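Local atomic coordinates of metazoan TIR-STING fusion (Crassostrea gigas, PDB entry 6WT6), a protein that joins a TIR domain to a STING-type ligand-binding domain in a single chain and is seen as a two-chain assembly. Residues A[206-209]-A[210-214]; A[281-284]-A[285-288]; A[302-305]-A[306-310]; A[351-354]-A[355-358]. All coordinates share one frame; numbering follows the deposited sequence.

Contact 1: A[206-209]-A[210-214]; sequences NNAE and GRMSE
Ala-208 and Arg-211 close a type II beta turn: the backbone N of Arg-211 donates to Ala-208 O at 2.9 Å. Glu-209 and Gly-210 occupy the two corners, and Gly-210 takes the positive phi of 78° that suits a residue without a side chain. Just past the turn, Met-212 CB rests on Ala-208 CB at 3.9 Å. Met-212 sends its CG anti to the backbone N (chi1 180°) and continues extended, which carries SD past the same methyl at 4.1 Å and on toward Val-199 and Trp-202 of helix 176-204. Phe-274 of strand 272-279 also touches both Ala-208 and Met-212, so the apolar side of the turn is wedged between helix and sheet. The other side is polar. Arg-211 folds back at chi2, and its NH1 reaches Gly-210 O at 3.1 Å, from above that carbonyl's plane and with a bent N-H...O angle of 144°. Its NE goes elsewhere, into a salt bridge with Glu-271. This is the turn by which the chain leaves the long helix of the STING domain and enters strand 212-221. With one guanidinium shared between a turn carbonyl and a carboxylate, the chemistry ties the exposed corner to Glu-271, just ahead of strand 272-279, while the alanine and methionine side chains pack on the buried side by apolar contact.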
loop_
_atom_site.group_PDB
_atom_site.type_symbol
_atom_site.label_atom_id
_atom_site.label_comp_id
_atom_site.label_asym_id
_atom_site.label_seq_id
_atom_site.Cartn_x
_atom_site.Cartn_y
_atom_site.Cartn_z
ATOM N N ASN A 206 31.239 -17.007 -18.545
ATOM C CA ASN A 206 31.946 -15.733 -18.553
ATOM C C ASN A 206 33.145 -15.724 -17.615
ATOM O O ASN A 206 33.733 -14.659 -17.392
ATOM C CB ASN A 206 30.994 -14.586 -18.199
ATOM C CG ASN A 206 30.127 -14.166 -19.373
ATOM O OD1 ASN A 206 30.371 -13.134 -19.997
ATOM N ND2 ASN A 206 29.114 -14.967 -19.682
ATOM N N ASN A 207 33.522 -16.880 -17.066
ATOM C CA ASN A 207 34.695 -17.002 -16.195
ATOM C C ASN A 207 34.573 -16.112 -14.962
ATOM O O ASN A 207 35.554 -15.533 -14.492
ATOM C CB ASN A 207 35.989 -16.700 -16.953
ATOM C CG ASN A 207 36.509 -17.898 -17.715
ATOM O OD1 ASN A 207 36.494 -19.023 -17.213
ATOM N ND2 ASN A 207 36.973 -17.664 -18.936
ATOM N N ALA A 208 33.356 -15.997 -14.436
ATOM C CA ALA A 208 33.112 -15.270 -13.200
ATOM C C ALA A 208 33.029 -16.198 -11.997
ATOM O O ALA A 208 32.541 -15.787 -10.939
ATOM C CB ALA A 208 31.836 -14.437 -13.314
ATOM N N GLU A 209 33.486 -17.439 -12.143
ATOM C CA GLU A 209 33.407 -18.405 -11.056
ATOM C C GLU A 209 34.216 -17.927 -9.857
ATOM O O GLU A 209 35.387 -17.560 -9.987
ATOM C CB GLU A 209 33.913 -19.770 -11.528
ATOM C CG GLU A 209 33.068 -20.404 -12.623
ATOM C CD GLU A 209 31.729 -20.911 -12.111
ATOM O OE1 GLU A 209 31.589 -21.083 -10.883
ATOM O OE2 GLU A 209 30.819 -21.139 -12.937
ATOM N N GLY A 210 33.581 -17.934 -8.685
ATOM C CA GLY A 210 34.196 -17.437 -7.474
ATOM C C GLY A 210 34.216 -15.932 -7.340
ATOM O O GLY A 210 34.570 -15.427 -6.267
ATOM N N ARG A 211 33.846 -15.196 -8.390
ATOM C CA ARG A 211 33.841 -13.740 -8.374
ATOM C C ARG A 211 32.450 -13.174 -8.633
ATOM O O ARG A 211 32.322 -12.030 -9.083
ATOM C CB ARG A 211 34.839 -13.197 -9.400
ATOM C CG ARG A 211 36.277 -13.634 -9.162
ATOM C CD ARG A 211 36.859 -12.990 -7.910
ATOM N NE ARG A 211 38.218 -13.448 -7.626
ATOM C CZ ARG A 211 38.525 -14.367 -6.715
ATOM N NH1 ARG A 211 37.570 -14.932 -5.987
ATOM N NH2 ARG A 211 39.789 -14.721 -6.525
ATOM N N MET A 212 31.404 -13.951 -8.356
ATOM C CA MET A 212 30.039 -13.521 -8.634
ATOM C C MET A 212 29.067 -14.333 -7.791
ATOM O O MET A 212 29.137 -15.565 -7.771
ATOM C CB MET A 212 29.707 -13.674 -10.119
ATOM C CG MET A 212 28.298 -13.244 -10.481
ATOM S SD MET A 212 27.977 -13.422 -12.241
ATOM C CE MET A 212 26.482 -12.451 -12.409
ATOM N N SER A 213 28.166 -13.638 -7.105
ATOM C CA SER A 213 27.111 -14.280 -6.342
ATOM C C SER A 213 25.962 -14.688 -7.261
ATOM O O SER A 213 25.774 -14.144 -8.351
ATOM C CB SER A 213 26.598 -13.346 -5.244
ATOM O OG SER A 213 25.356 -13.797 -4.723
ATOM N N GLU A 214 25.186 -15.665 -6.797
ATOM C CA GLU A 214 23.991 -16.092 -7.514
ATOM C C GLU A 214 22.843 -15.099 -7.399
ATOM O O GLU A 214 21.942 -15.120 -8.244
ATOM C CB GLU A 214 23.502 -17.444 -6.992
ATOM C CG GLU A 214 24.504 -18.575 -7.064
ATOM C CD GLU A 214 23.939 -19.855 -6.478
ATOM O OE1 GLU A 214 22.844 -19.796 -5.878
ATOM O OE2 GLU A 214 24.581 -20.916 -6.614
#

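Contact 2: A[281-284]-A[285-288]; sequences GVIH and TMFE
Ile-283 and Met-286 make the tight inner side of this helix start. The thioether chain of Met-286 bends at chi3 (-73°), which swings its CE back under the preceding turn to lie 3.8 Å from Ile-283 CB. Phe-309 of helix 299-319 packs on Ile-283, while Phe-179 of helix 176-204 touches Met-286, so this side is enclosed by two further helices. Beneath the side chains the backbone is still settling into its helix: Thr-285 N bonds to Val-282 O at 3.1 Å and Met-286 N to Ile-283 O at 3.0 Å, both i to i+3 bonds; the i to i+4 pattern appears at Glu-288 N, which meets His-284 O at 3.0 Å. Here strand 272-279 gives way, through a short link, to helix 284-291 of the STING ligand-binding domain. The other side is looser and belongs to His-284, whose CG lies anti to its backbone N (chi1 -164°), laying the imidazole alongside Phe-287. CD2 of Phe-287 sits over one face of the imidazole, 3.7 Å from His-284 CE1, with the two planes inclined at 53°, an oblique pairing. Glu-288 OE2 comes to the imidazole edge, in plane, 3.7 Å from His-284 CD2. The polar grip on the ring comes instead from the loop after strand 212-221, where Cys-226 N is hydrogen-bonded to ND1 of His-284. Past Glu-288 lies the second subunit, whose Tyr-185 packs against this carboxylate-bearing side chain.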
loop_
_atom_site.group_PDB
_atom_site.type_symbol
_atom_site.label_atom_id
_atom_site.label_comp_id
_atom_site.label_asym_id
_atom_site.label_seq_id
_atom_site.Cartn_x
_atom_site.Cartn_y
_atom_site.Cartn_z
ATOM N N GLY A 281 12.702 -0.045 -7.846
ATOM C CA GLY A 281 12.144 1.139 -8.481
ATOM C C GLY A 281 10.966 1.743 -7.741
ATOM O O GLY A 281 10.716 2.947 -7.848
ATOM N N VAL A 282 10.236 0.926 -6.975
ATOM C CA VAL A 282 9.018 1.410 -6.333
ATOM C C VAL A 282 9.323 2.455 -5.260
ATOM O O VAL A 282 8.494 3.333 -4.991
ATOM C CB VAL A 282 8.215 0.222 -5.765
ATOM C CG1 VAL A 282 8.930 -0.400 -4.571
ATOM C CG2 VAL A 282 6.803 0.659 -5.388
ATOM N N ILE A 283 10.508 2.406 -4.643
ATOM C CA ILE A 283 10.798 3.349 -3.562
ATOM C C ILE A 283 10.903 4.782 -4.068
ATOM O O ILE A 283 10.713 5.721 -3.289
ATOM C CB ILE A 283 12.078 2.954 -2.798
ATOM C CG1 ILE A 283 13.322 3.209 -3.650
ATOM C CG2 ILE A 283 12.002 1.497 -2.361
ATOM C CD1 ILE A 283 14.615 2.710 -3.021
ATOM N N HIS A 284 11.169 4.976 -5.364
ATOM C CA HIS A 284 11.265 6.325 -5.915
ATOM C C HIS A 284 9.969 7.101 -5.728
ATOM O O HIS A 284 9.984 8.339 -5.697
ATOM C CB HIS A 284 11.631 6.263 -7.398
ATOM C CG HIS A 284 12.108 7.567 -7.957
ATOM N ND1 HIS A 284 13.388 8.036 -7.754
ATOM C CD2 HIS A 284 11.475 8.505 -8.701
ATOM C CE1 HIS A 284 13.525 9.204 -8.355
ATOM N NE2 HIS A 284 12.379 9.513 -8.936
ATOM N N THR A 285 8.845 6.390 -5.609
ATOM C CA THR A 285 7.560 7.035 -5.368
ATOM C C THR A 285 7.577 7.831 -4.070
ATOM O O THR A 285 7.029 8.938 -4.008
ATOM C CB THR A 285 6.456 5.974 -5.345
ATOM O OG1 THR A 285 6.279 5.455 -6.667
ATOM C CG2 THR A 285 5.138 6.556 -4.846
ATOM N N MET A 286 8.214 7.292 -3.025
ATOM C CA MET A 286 8.287 8.011 -1.757
ATOM C C MET A 286 9.130 9.278 -1.881
ATOM O O MET A 286 8.822 10.294 -1.251
ATOM C CB MET A 286 8.833 7.091 -0.664
ATOM C CG MET A 286 7.813 6.067 -0.166
ATOM S SD MET A 286 8.494 4.833 0.963
ATOM C CE MET A 286 9.457 3.822 -0.156
ATOM N N PHE A 287 10.195 9.242 -2.686
ATOM C CA PHE A 287 10.948 10.462 -2.956
ATOM C C PHE A 287 10.083 11.491 -3.667
ATOM O O PHE A 287 10.107 12.677 -3.322
ATOM C CB PHE A 287 12.194 10.155 -3.788
ATOM C CG PHE A 287 12.840 11.376 -4.372
ATOM C CD1 PHE A 287 13.511 12.271 -3.559
ATOM C CD2 PHE A 287 12.773 11.632 -5.735
ATOM C CE1 PHE A 287 14.106 13.398 -4.090
ATOM C CE2 PHE A 287 13.369 12.763 -6.272
ATOM C CZ PHE A 287 14.039 13.643 -5.451
ATOM N N GLU A 288 9.302 11.055 -4.657
ATOM C CA GLU A 288 8.437 11.990 -5.366
ATOM C C GLU A 288 7.361 12.556 -4.446
ATOM O O GLU A 288 7.050 13.751 -4.512
ATOM C CB GLU A 288 7.819 11.307 -6.588
ATOM C CG GLU A 288 8.708 11.398 -7.825
ATOM C CD GLU A 288 8.386 10.357 -8.879
ATOM O OE1 GLU A 288 7.754 9.329 -8.544
ATOM O OE2 GLU A 288 8.774 10.566 -10.048
#

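Contact 3: A[302-305]-A[306-310]; sequences KYVQ and SMRFY
Ser-306 turns its hydroxyl back onto the helix that carries it, with OG 2.8 Å from Lys-302 O and 2.9 Å from Tyr-303 O. This is a serine folded against the preceding turn of an alpha-helix, here helix 299-319 of the STING ligand-binding domain. A chi1 of 59° tucks OG back over that turn, close to both oxygens; the hydroxyl has one proton for the two, and the model cannot say which receives it. Lys-302 O also accepts the backbone N of Ser-306. The regular ladder runs on through Met-307 N to Tyr-303 O, Arg-308 N to Val-304 O and Phe-309 N to Gln-305 O, the last at 2.9 Å and nearly straight at 168°. On the face turned to the second subunit, Val-304 and Arg-308 run alongside each other. Further out, Gln-305 spans to the segment leading into helix 176-204, its OE1 taking Leu-175 N and its NE2 giving to Gly-173 O, while Lys-302 NZ forms a salt bridge with Glu-290; Met-286 of helix 284-291 packs on Ser-306. Across the subunit boundary, Leu-106 of the second subunit offers its carbonyl to Arg-308 NE, and Lys-102 of that subunit packs on Val-304. Arg-308 stretches straight out as far as NE, and its guanidinium comes to lie flat against its neighbour: Val-304 CG1 stands 3.8 Å above the guanidinium plane, over its centre.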
loop_
_atom_site.group_PDB
_atom_site.type_symbol
_atom_site.label_atom_id
_atom_site.label_comp_id
_atom_site.label_asym_id
_atom_site.label_seq_id
_atom_site.Cartn_x
_atom_site.Cartn_y
_atom_site.Cartn_z
ATOM N N LYS A 302 9.030 9.561 5.244
ATOM C CA LYS A 302 9.680 8.854 4.147
ATOM C C LYS A 302 10.562 7.729 4.677
ATOM O O LYS A 302 10.582 6.627 4.118
ATOM C CB LYS A 302 10.496 9.827 3.294
ATOM C CG LYS A 302 11.112 9.173 2.067
ATOM C CD LYS A 302 11.893 10.147 1.204
ATOM C CE LYS A 302 13.218 10.525 1.843
ATOM N NZ LYS A 302 14.059 11.336 0.915
ATOM N N TYR A 303 11.278 7.981 5.775
ATOM C CA TYR A 303 12.115 6.943 6.367
ATOM C C TYR A 303 11.272 5.854 7.018
ATOM O O TYR A 303 11.564 4.663 6.868
ATOM C CB TYR A 303 13.072 7.561 7.385
ATOM C CG TYR A 303 14.072 8.525 6.787
ATOM C CD1 TYR A 303 14.537 8.355 5.491
ATOM C CD2 TYR A 303 14.550 9.602 7.520
ATOM C CE1 TYR A 303 15.449 9.227 4.941
ATOM C CE2 TYR A 303 15.467 10.485 6.974
ATOM C CZ TYR A 303 15.911 10.291 5.683
ATOM O OH TYR A 303 16.822 11.156 5.128
ATOM N N VAL A 304 10.220 6.242 7.743
ATOM C CA VAL A 304 9.376 5.262 8.425
ATOM C C VAL A 304 8.653 4.380 7.413
ATOM O O VAL A 304 8.655 3.147 7.526
ATOM C CB VAL A 304 8.387 5.969 9.368
ATOM C CG1 VAL A 304 7.310 4.999 9.828
ATOM C CG2 VAL A 304 9.127 6.559 10.560
ATOM N N GLN A 305 8.018 5.003 6.415
ATOM C CA GLN A 305 7.333 4.248 5.368
ATOM C C GLN A 305 8.285 3.292 4.659
ATOM O O GLN A 305 7.931 2.137 4.387
ATOM C CB GLN A 305 6.698 5.202 4.355
ATOM C CG GLN A 305 5.573 6.071 4.905
ATOM C CD GLN A 305 4.209 5.419 4.810
ATOM O OE1 GLN A 305 4.093 4.213 4.589
ATOM N NE2 GLN A 305 3.162 6.222 4.968
ATOM N N SER A 306 9.504 3.748 4.361
ATOM C CA SER A 306 10.427 2.920 3.592
ATOM C C SER A 306 10.992 1.764 4.415
ATOM O O SER A 306 11.368 0.733 3.843
ATOM C CB SER A 306 11.558 3.781 3.023
ATOM O OG SER A 306 12.273 4.433 4.052
ATOM N N MET A 307 11.073 1.907 5.745
ATOM C CA MET A 307 11.494 0.780 6.577
ATOM C C MET A 307 10.360 -0.216 6.804
ATOM O O MET A 307 10.614 -1.418 6.941
ATOM C CB MET A 307 12.037 1.264 7.926
ATOM C CG MET A 307 13.339 2.055 7.826
ATOM S SD MET A 307 14.464 1.391 6.576
ATOM C CE MET A 307 15.062 -0.068 7.384
ATOM N N ARG A 308 9.115 0.261 6.866
ATOM C CA ARG A 308 7.975 -0.646 6.876
ATOM C C ARG A 308 7.899 -1.428 5.573
ATOM O O ARG A 308 7.685 -2.646 5.582
ATOM C CB ARG A 308 6.680 0.130 7.114
ATOM C CG ARG A 308 6.474 0.583 8.540
ATOM C CD ARG A 308 5.329 1.568 8.610
ATOM N NE ARG A 308 4.978 1.904 9.984
ATOM C CZ ARG A 308 4.107 2.847 10.319
ATOM N NH1 ARG A 308 3.499 3.554 9.374
ATOM N NH2 ARG A 308 3.847 3.083 11.596
ATOM N N PHE A 309 8.072 -0.738 4.440
ATOM C CA PHE A 309 8.142 -1.424 3.156
ATOM C C PHE A 309 9.269 -2.449 3.150
ATOM O O PHE A 309 9.080 -3.600 2.735
ATOM C CB PHE A 309 8.335 -0.410 2.025
ATOM C CG PHE A 309 8.836 -1.025 0.739
ATOM C CD1 PHE A 309 8.002 -1.822 -0.043
ATOM C CD2 PHE A 309 10.135 -0.814 0.314
ATOM C CE1 PHE A 309 8.462 -2.383 -1.225
ATOM C CE2 PHE A 309 10.600 -1.375 -0.865
ATOM C CZ PHE A 309 9.761 -2.164 -1.635
ATOM N N TYR A 310 10.452 -2.036 3.609
ATOM C CA TYR A 310 11.608 -2.923 3.657
ATOM C C TYR A 310 11.318 -4.159 4.498
ATOM O O TYR A 310 11.641 -5.285 4.102
ATOM C CB TYR A 310 12.804 -2.140 4.208
ATOM C CG TYR A 310 14.092 -2.910 4.365
ATOM C CD1 TYR A 310 14.741 -3.454 3.266
ATOM C CD2 TYR A 310 14.683 -3.055 5.611
ATOM C CE1 TYR A 310 15.925 -4.145 3.412
ATOM C CE2 TYR A 310 15.866 -3.742 5.766
ATOM C CZ TYR A 310 16.484 -4.283 4.663
ATOM O OH TYR A 310 17.664 -4.971 4.814
#

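Contact 4: A[351-354]-A[355-358]; sequences KNQL and RKES
Arg-355 wraps back over the turn that precedes it, and its side chain can be followed atom by atom. CB begins against the backbone, 3.5 Å from Asn-352 O. CG and CD carry the chain outward, and a bend at chi3 (-63°) then turns the guanidinium back toward the helix. NE comes near Lys-351 O, and CZ comes nearer to that oxygen, at 3.6 Å. The carbonyl oxygen therefore lies over one face of the guanidinium, displaced from its centre, and is not met by an N-H of that group. At the tip, NH2 rests 3.5 Å from Asn-352 CA and also approaches Lys-351 CB. Lys-351 O has its hydrogen-bond donor in the backbone N of Arg-355, at 3.2 Å. The next residue, Lys-356, lays its aliphatic chain across Asn-352 and Gln-353: CE touches Asn-352 ND2 at 3.7 Å and CD passes Gln-353 OE1. The main-chain bond from Lys-356 N to Asn-352 O is weak. Glu-357 N still bonds to Gln-353 O at 3.1 Å, although Glu-357 is the first residue to leave helical angles, so this is the C-terminal end of helix 341-356 in the STING domain. The carboxylate of Glu-357 turns to strand 212-221, taking Lys-215 NZ in a salt bridge, and Gln-353 OE1 accepts from that same ammonium group. Leu-354 and Lys-351 pack on Tyr-273. A guanidinium spread over a carbonyl near the helix end would be expected to ease the negative end of the helix dipole, while the shared lysine secures the last turn to the sheet.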
loop_
_atom_site.group_PDB
_atom_site.type_symbol
_atom_site.label_atom_id
_atom_site.label_comp_id
_atom_site.label_asym_id
_atom_site.label_seq_id
_atom_site.Cartn_x
_atom_site.Cartn_y
_atom_site.Cartn_z
ATOM N N LYS A 351 31.068 -10.382 -1.556
ATOM C CA LYS A 351 31.890 -11.341 -0.825
ATOM C C LYS A 351 31.118 -11.963 0.332
ATOM O O LYS A 351 31.283 -13.153 0.627
ATOM C CB LYS A 351 33.164 -10.660 -0.324
ATOM C CG LYS A 351 34.099 -10.215 -1.438
ATOM C CD LYS A 351 35.291 -9.438 -0.899
ATOM C CE LYS A 351 36.232 -9.041 -2.025
ATOM N NZ LYS A 351 37.433 -8.310 -1.530
ATOM N N ASN A 352 30.265 -11.179 0.995
ATOM C CA ASN A 352 29.447 -11.719 2.075
ATOM C C ASN A 352 28.496 -12.794 1.563
ATOM O O ASN A 352 28.298 -13.826 2.216
ATOM C CB ASN A 352 28.673 -10.588 2.753
ATOM C CG ASN A 352 27.877 -11.060 3.951
ATOM O OD1 ASN A 352 28.434 -11.605 4.902
ATOM N ND2 ASN A 352 26.570 -10.828 3.922
ATOM N N GLN A 353 27.904 -12.574 0.387
ATOM C CA GLN A 353 26.966 -13.550 -0.151
ATOM C C GLN A 353 27.679 -14.795 -0.662
ATOM O O GLN A 353 27.117 -15.894 -0.600
ATOM C CB GLN A 353 26.128 -12.914 -1.259
ATOM C CG GLN A 353 25.227 -11.796 -0.769
ATOM C CD GLN A 353 24.319 -12.236 0.364
ATOM O OE1 GLN A 353 23.774 -13.344 0.348
ATOM N NE2 GLN A 353 24.156 -11.372 1.360
ATOM N N LEU A 354 28.911 -14.651 -1.160
ATOM C CA LEU A 354 29.663 -15.821 -1.604
ATOM C C LEU A 354 30.026 -16.728 -0.436
ATOM O O LEU A 354 30.092 -17.951 -0.601
ATOM C CB LEU A 354 30.919 -15.389 -2.360
ATOM C CG LEU A 354 30.714 -14.851 -3.779
ATOM C CD1 LEU A 354 31.963 -14.148 -4.282
ATOM C CD2 LEU A 354 30.338 -15.979 -4.724
ATOM N N ARG A 355 30.262 -16.150 0.746
ATOM C CA ARG A 355 30.491 -16.955 1.942
ATOM C C ARG A 355 29.286 -17.836 2.248
ATOM O O ARG A 355 29.426 -19.038 2.499
ATOM C CB ARG A 355 30.800 -16.047 3.134
ATOM C CG ARG A 355 32.256 -16.028 3.559
ATOM C CD ARG A 355 32.478 -15.077 4.733
ATOM N NE ARG A 355 32.174 -13.692 4.382
ATOM C CZ ARG A 355 33.033 -12.868 3.789
ATOM N NH1 ARG A 355 34.253 -13.290 3.481
ATOM N NH2 ARG A 355 32.676 -11.624 3.503
ATOM N N LYS A 356 28.087 -17.248 2.233
ATOM C CA LYS A 356 26.886 -17.999 2.580
ATOM C C LYS A 356 26.570 -19.073 1.549
ATOM O O LYS A 356 26.023 -20.125 1.899
ATOM C CB LYS A 356 25.707 -17.042 2.736
ATOM C CG LYS A 356 25.916 -15.981 3.801
ATOM C CD LYS A 356 24.793 -14.962 3.784
ATOM C CE LYS A 356 24.931 -13.975 4.928
ATOM N NZ LYS A 356 24.782 -14.651 6.245
ATOM N N GLU A 357 26.906 -18.833 0.283
ATOM C CA GLU A 357 26.696 -19.803 -0.783
ATOM C C GLU A 357 27.839 -20.810 -0.898
ATOM O O GLU A 357 27.962 -21.478 -1.932
ATOM C CB GLU A 357 26.494 -19.074 -2.115
ATOM C CG GLU A 357 25.340 -18.087 -2.089
ATOM C CD GLU A 357 25.414 -17.056 -3.199
ATOM O OE1 GLU A 357 26.096 -17.306 -4.216
ATOM O OE2 GLU A 357 24.787 -15.987 -3.049
ATOM N N SER A 358 28.667 -20.936 0.133
ATOM C CA SER A 358 29.798 -21.854 0.099
ATOM C C SER A 358 29.648 -22.964 1.132
ATOM O O SER A 358 28.696 -22.973 1.911
ATOM C CB SER A 358 31.102 -21.095 0.332
ATOM O OG SER A 358 32.198 -21.990 0.404
#

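In the fold
The four contacts fall into two pairs at separate places in the STING domain. Contacts 1 and 4, with centres 11 Å apart, meet where the start of strand 212-221 passes the last turn of helix 341-356: Ser-213 OG lies 2.8 Å from Glu-357 OE2, probably a hydrogen bond, and Leu-354 CD2 packs on Met-212 O. Contacts 2 and 3 are likewise 11 Å apart, on consecutive helices, with Ile-283 CG2 against Phe-309 CE2 at 3.5 Å; both reach the second subunit, whereas contacts 1 and 4 touch no other chain. The pairs stay apart, contacts 1 and 3 being about 33 Å from centre to centre, with strand 272-279 running from beside contact 1 to just before contact 2.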